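PDB 3A35: lumazine protein from Photobacterium kishitanii, which serves as an antenna protein of luminous bacteria, binding a lumazine or flavin chromophore and shifting luciferase emission to shorter wavelength. Local coordinates for residues Met1-Ala9 with Gly90-Thr99. Residues are numbered along the deposited sequence; the frame is centred on the assembly and turned at random.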
ATOM      1  N   MET A   1     -11.616   8.470   5.968  1.00 34.48           N
ATOM      2  CA  MET A   1     -10.290   7.763   5.947  1.00 33.73           C
ATOM      3  C   MET A   1     -10.259   6.304   6.445  1.00 27.50           C
ATOM      4  O   MET A   1     -11.285   5.697   6.520  1.00 26.65           O
ATOM      5  CB  MET A   1      -9.113   8.621   6.386  1.00 35.82           C
ATOM      6  CG  MET A   1      -9.013   8.818   7.827  1.00 37.59           C
ATOM      7  SD  MET A   1      -8.135  10.434   8.009  1.00 46.35           S
ATOM      8  CE  MET A   1      -8.374  10.794   9.757  1.00 44.99           C
ATOM      9  N   PHE A   2      -9.067   5.740   6.577  1.00 18.95           N
ATOM     10  CA  PHE A   2      -8.857   4.262   6.533  1.00 16.29           C
ATOM     11  C   PHE A   2      -8.014   3.809   7.722  1.00 14.74           C
ATOM     12  O   PHE A   2      -7.368   4.620   8.362  1.00 16.65           O
ATOM     13  CB  PHE A   2      -8.135   3.913   5.170  1.00 13.51           C
ATOM     14  CG  PHE A   2      -8.927   4.220   3.954  1.00 13.89           C
ATOM     15  CD1 PHE A   2      -9.727   3.321   3.431  1.00 11.25           C
ATOM     16  CD2 PHE A   2      -8.803   5.457   3.331  1.00 14.35           C
ATOM     17  CE1 PHE A   2     -10.425   3.543   2.270  1.00 13.28           C
ATOM     18  CE2 PHE A   2      -9.537   5.787   2.201  1.00 15.69           C
ATOM     19  CZ  PHE A   2     -10.327   4.786   1.631  1.00 15.84           C
ATOM     20  N   LYS A   3      -8.112   2.525   8.024  1.00 17.08           N
ATOM     21  CA  LYS A   3      -7.400   2.033   9.230  1.00 19.93           C
ATOM     22  C   LYS A   3      -5.961   1.701   8.960  1.00 17.18           C
ATOM     23  O   LYS A   3      -5.105   1.575   9.846  1.00 19.49           O
ATOM     24  CB  LYS A   3      -8.054   0.748   9.710  1.00 18.60           C
ATOM     25  CG  LYS A   3      -9.512   0.942  10.098  1.00 24.56           C
ATOM     26  CD  LYS A   3     -10.350  -0.331  10.436  1.00 25.18           C
ATOM     27  CE  LYS A   3     -11.569   0.146  11.258  1.00 37.73           C
ATOM     28  NZ  LYS A   3     -12.855  -0.587  11.134  1.00 39.20           N
ATOM     29  N   GLY A   4      -5.619   1.497   7.678  1.00 16.36           N
ATOM     30  CA  GLY A   4      -4.349   0.871   7.504  1.00 15.99           C
ATOM     31  C   GLY A   4      -4.177  -0.567   7.962  1.00 12.56           C
ATOM     32  O   GLY A   4      -3.136  -0.990   8.304  1.00 13.35           O
ATOM     33  N   ILE A   5      -5.271  -1.279   7.844  1.00 14.68           N
ATOM     34  CA  ILE A   5      -5.372  -2.684   8.042  1.00 14.11           C
ATOM     35  C   ILE A   5      -5.910  -3.288   6.769  1.00 13.87           C
ATOM     36  O   ILE A   5      -7.051  -3.034   6.338  1.00 15.05           O
ATOM     37  CB  ILE A   5      -6.378  -3.048   9.245  1.00 16.45           C
ATOM     38  CG1 ILE A   5      -5.745  -2.457  10.503  1.00 17.40           C
ATOM     39  CG2 ILE A   5      -6.441  -4.514   9.378  1.00 19.32           C
ATOM     40  CD1 ILE A   5      -6.702  -2.542  11.706  1.00 19.90           C
ATOM     41  N   VAL A   6      -4.972  -3.989   6.167  1.00 13.87           N
ATOM     42  CA  VAL A   6      -5.271  -4.620   4.846  1.00 13.64           C
ATOM     43  C   VAL A   6      -6.261  -5.720   4.944  1.00 14.65           C
ATOM     44  O   VAL A   6      -6.081  -6.675   5.772  1.00 16.46           O
ATOM     45  CB  VAL A   6      -3.918  -5.066   4.163  1.00 14.16           C
ATOM     46  CG1 VAL A   6      -4.180  -5.822   2.834  1.00 14.73           C
ATOM     47  CG2 VAL A   6      -3.033  -3.843   3.938  1.00 17.28           C
ATOM     48  N   GLN A   7      -7.284  -5.687   4.159  1.00 13.20           N
ATOM     49  CA  GLN A   7      -8.379  -6.652   4.229  1.00 13.93           C
ATOM     50  C   GLN A   7      -8.230  -7.777   3.265  1.00 16.18           C
ATOM     51  O   GLN A   7      -8.828  -8.861   3.461  1.00 17.96           O
ATOM     52  CB  GLN A   7      -9.673  -5.958   3.857  1.00 14.73           C
ATOM     53  CG  GLN A   7     -10.068  -4.936   4.856  1.00 18.35           C
ATOM     54  CD  GLN A   7     -11.101  -3.940   4.322  1.00 18.49           C
ATOM     55  OE1 GLN A   7     -11.499  -3.923   3.187  1.00 17.83           O
ATOM     56  NE2 GLN A   7     -11.552  -3.053   5.268  1.00 27.21           N
ATOM     57  N   GLY A   8      -7.385  -7.667   2.239  1.00 14.80           N
ATOM     58  CA  GLY A   8      -7.140  -8.841   1.327  1.00 16.32           C
ATOM     59  C   GLY A   8      -6.145  -8.377   0.263  1.00 11.81           C
ATOM     60  O   GLY A   8      -5.730  -7.221   0.243  1.00 13.07           O
ATOM     61  N   ALA A   9      -5.876  -9.283  -0.619  1.00 14.05           N
ATOM     62  CA  ALA A   9      -4.842  -9.057  -1.634  1.00 15.60           C
ATOM     63  C   ALA A   9      -5.580  -9.169  -2.964  1.00 14.01           C
ATOM     64  O   ALA A   9      -6.396 -10.067  -3.190  1.00 15.74           O
ATOM     65  CB  ALA A   9      -3.831 -10.218  -1.513  1.00 19.85           C
ATOM     66  N   GLY A  90     -18.002   3.351  10.626  1.00 26.22           N
ATOM     67  CA  GLY A  90     -17.181   4.362  11.313  1.00 29.10           C
ATOM     68  C   GLY A  90     -15.969   3.746  11.987  1.00 29.87           C
ATOM     69  O   GLY A  90     -15.888   2.531  12.080  1.00 27.86           O
ATOM     70  N   SER A  91     -15.074   4.589  12.554  1.00 31.00           N
ATOM     71  CA  SER A  91     -13.953   4.081  13.350  1.00 34.49           C
ATOM     72  C   SER A  91     -13.333   5.212  14.168  1.00 34.45           C
ATOM     73  O   SER A  91     -13.580   6.341  13.868  1.00 33.78           O
ATOM     74  CB  SER A  91     -12.896   3.375  12.469  1.00 34.65           C
ATOM     75  OG  SER A  91     -12.401   4.249  11.477  1.00 41.56           O
ATOM     76  N   LEU A  92     -12.672   4.873  15.282  1.00 37.57           N
ATOM     77  CA  LEU A  92     -11.748   5.756  16.053  1.00 40.26           C
ATOM     78  C   LEU A  92     -10.554   4.952  15.679  1.00 43.18           C
ATOM     79  O   LEU A  92     -10.065   4.161  16.499  1.00 45.31           O
ATOM     80  CB  LEU A  92     -11.956   5.528  17.548  1.00 40.93           C
ATOM     81  CG  LEU A  92     -13.328   5.513  18.223  1.00 40.34           C
ATOM     82  CD1 LEU A  92     -13.402   4.314  19.092  1.00 43.96           C
ATOM     83  CD2 LEU A  92     -13.584   6.730  19.064  1.00 41.89           C
ATOM     84  N   LEU A  93      -9.943   5.207  14.540  1.00 45.45           N
ATOM     85  CA  LEU A  93      -8.643   5.850  14.472  1.00 46.94           C
ATOM     86  C   LEU A  93      -8.095   7.057  15.219  1.00 47.42           C
ATOM     87  O   LEU A  93      -8.611   8.210  15.218  1.00 48.93           O
ATOM     88  CB  LEU A  93      -7.865   5.446  13.213  1.00 46.13           C
ATOM     89  CG  LEU A  93      -7.599   3.940  13.395  1.00 48.86           C
ATOM     90  CD1 LEU A  93      -8.796   3.089  12.872  1.00 48.74           C
ATOM     91  CD2 LEU A  93      -6.251   3.447  12.849  1.00 49.56           C
ATOM     92  N   GLY A  94      -6.973   6.695  15.820  1.00 46.33           N
ATOM     93  CA  GLY A  94      -6.253   7.491  16.726  1.00 47.14           C
ATOM     94  C   GLY A  94      -5.232   6.453  17.093  1.00 46.55           C
ATOM     95  O   GLY A  94      -5.534   5.550  17.900  1.00 48.05           O
ATOM     96  N   LYS A  95      -4.110   6.475  16.362  1.00 44.27           N
ATOM     97  CA  LYS A  95      -4.122   7.029  15.017  1.00 41.48           C
ATOM     98  C   LYS A  95      -2.905   6.817  14.089  1.00 37.32           C
ATOM     99  O   LYS A  95      -2.100   7.719  13.749  1.00 39.55           O
ATOM    100  CB  LYS A  95      -4.735   8.420  14.907  1.00 42.07           C
ATOM    101  CG  LYS A  95      -5.491   8.500  13.588  1.00 40.33           C
ATOM    102  CD  LYS A  95      -6.326   9.789  13.401  1.00 43.88           C
ATOM    103  CE  LYS A  95      -5.536  10.909  12.731  1.00 43.74           C
ATOM    104  NZ  LYS A  95      -6.361  12.174  12.797  1.00 46.94           N
ATOM    105  N   GLY A  96      -2.771   5.591  13.687  1.00 32.92           N
ATOM    106  CA  GLY A  96      -2.041   5.374  12.454  1.00 27.44           C
ATOM    107  C   GLY A  96      -3.139   5.471  11.386  1.00 25.71           C
ATOM    108  O   GLY A  96      -3.072   4.747  10.409  1.00 24.06           O
ATOM    109  N   ALA A  97      -4.225   6.190  11.543  1.00 20.14           N
ATOM    110  CA  ALA A  97      -5.164   6.295  10.409  1.00 20.89           C
ATOM    111  C   ALA A  97      -4.511   6.746   9.154  1.00 19.09           C
ATOM    112  O   ALA A  97      -3.670   7.562   9.180  1.00 21.17           O
ATOM    113  CB  ALA A  97      -6.385   7.202  10.655  1.00 21.29           C
ATOM    114  N   LEU A  98      -4.974   6.180   8.060  1.00 14.76           N
ATOM    115  CA  LEU A  98      -4.360   6.631   6.732  1.00 13.22           C
ATOM    116  C   LEU A  98      -5.319   7.386   5.934  1.00 11.89           C
ATOM    117  O   LEU A  98      -6.531   7.108   5.965  1.00 14.96           O
ATOM    118  CB  LEU A  98      -3.938   5.316   5.934  1.00 14.25           C
ATOM    119  CG  LEU A  98      -2.878   4.468   6.611  1.00 14.95           C
ATOM    120  CD1 LEU A  98      -2.613   3.260   5.587  1.00 17.99           C
ATOM    121  CD2 LEU A  98      -1.660   5.175   6.946  1.00 17.41           C
ATOM    122  N   THR A  99      -4.831   8.396   5.213  1.00 14.63           N
ATOM    123  CA  THR A  99      -5.654   9.147   4.303  1.00 13.36           C
ATOM    124  C   THR A  99      -5.731   8.629   2.855  1.00 13.42           C
ATOM    125  O   THR A  99      -6.675   8.926   2.143  1.00 16.21           O
ATOM    126  CB  THR A  99      -5.178  10.623   4.138  1.00 14.46           C
ATOM    127  OG1 THR A  99      -3.923  10.717   3.486  1.00 15.59           O
ATOM    128  CG2 THR A  99      -5.109  11.385   5.456  1.00 17.16           C
TER
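Phe2 and Leu98 face each other as one antiparallel, hydrogen-bonded pair, an isolated bridge between two chain pieces that are otherwise irregular here. Phe2 N gives its hydrogen to Leu98 O at 2.9 Å. In the return bond, Leu98 N reaches Phe2 O at 2.9 Å. Phe2 O also receives a CA-H...O contact from Ala97 CA, 3.4 Å away, so the N-H of Leu98 and the CA-H of Ala97 share one acceptor. Leu98 O lies in the plane of the Phe2 ring, at its edge, where the weakly positive ring hydrogens suit a carbonyl oxygen.

The bridge ties the N-terminal lead into strand 8-17 of the first six-stranded barrel to the linker between strands 80-84 and 104-114, which joins the two lumazine-binding domains of this riboflavin synthase homologue. It lies beside the chromophore pocket: Phe2 approaches the ligand-binding Ser48, and Thr99 precedes Gly100, another ligand-binding residue. Glu84 of the first barrel accepts a hydrogen bond from Lys3 N.

Van der Waals contacts flank the bridge. Leu98 puts CD1 over Gly4, 3.5 Å from its CA; Gly4 has a left-handed backbone conformation, and the lack of a side chain permits this close approach. On the outer side, the flexible, unbranched Met1 runs extended beyond CG, with CG 4.2 Å from Ala97 CB and SD 4.1 Å from Thr99 CG2; the Met1 and Lys95 side chains cross at about a right angle, with Met1 CE near Lys95 NZ and CE. With CG beside the backbone N (chi1 -61°), the aliphatic stem of Lys3 is laid across Leu93 at about a right angle, CG 3.6 Å from Leu93 CD1. Farther out, Lys3 CE rests 3.7 Å from Ser91 CB, a small side chain suited to this exposed position.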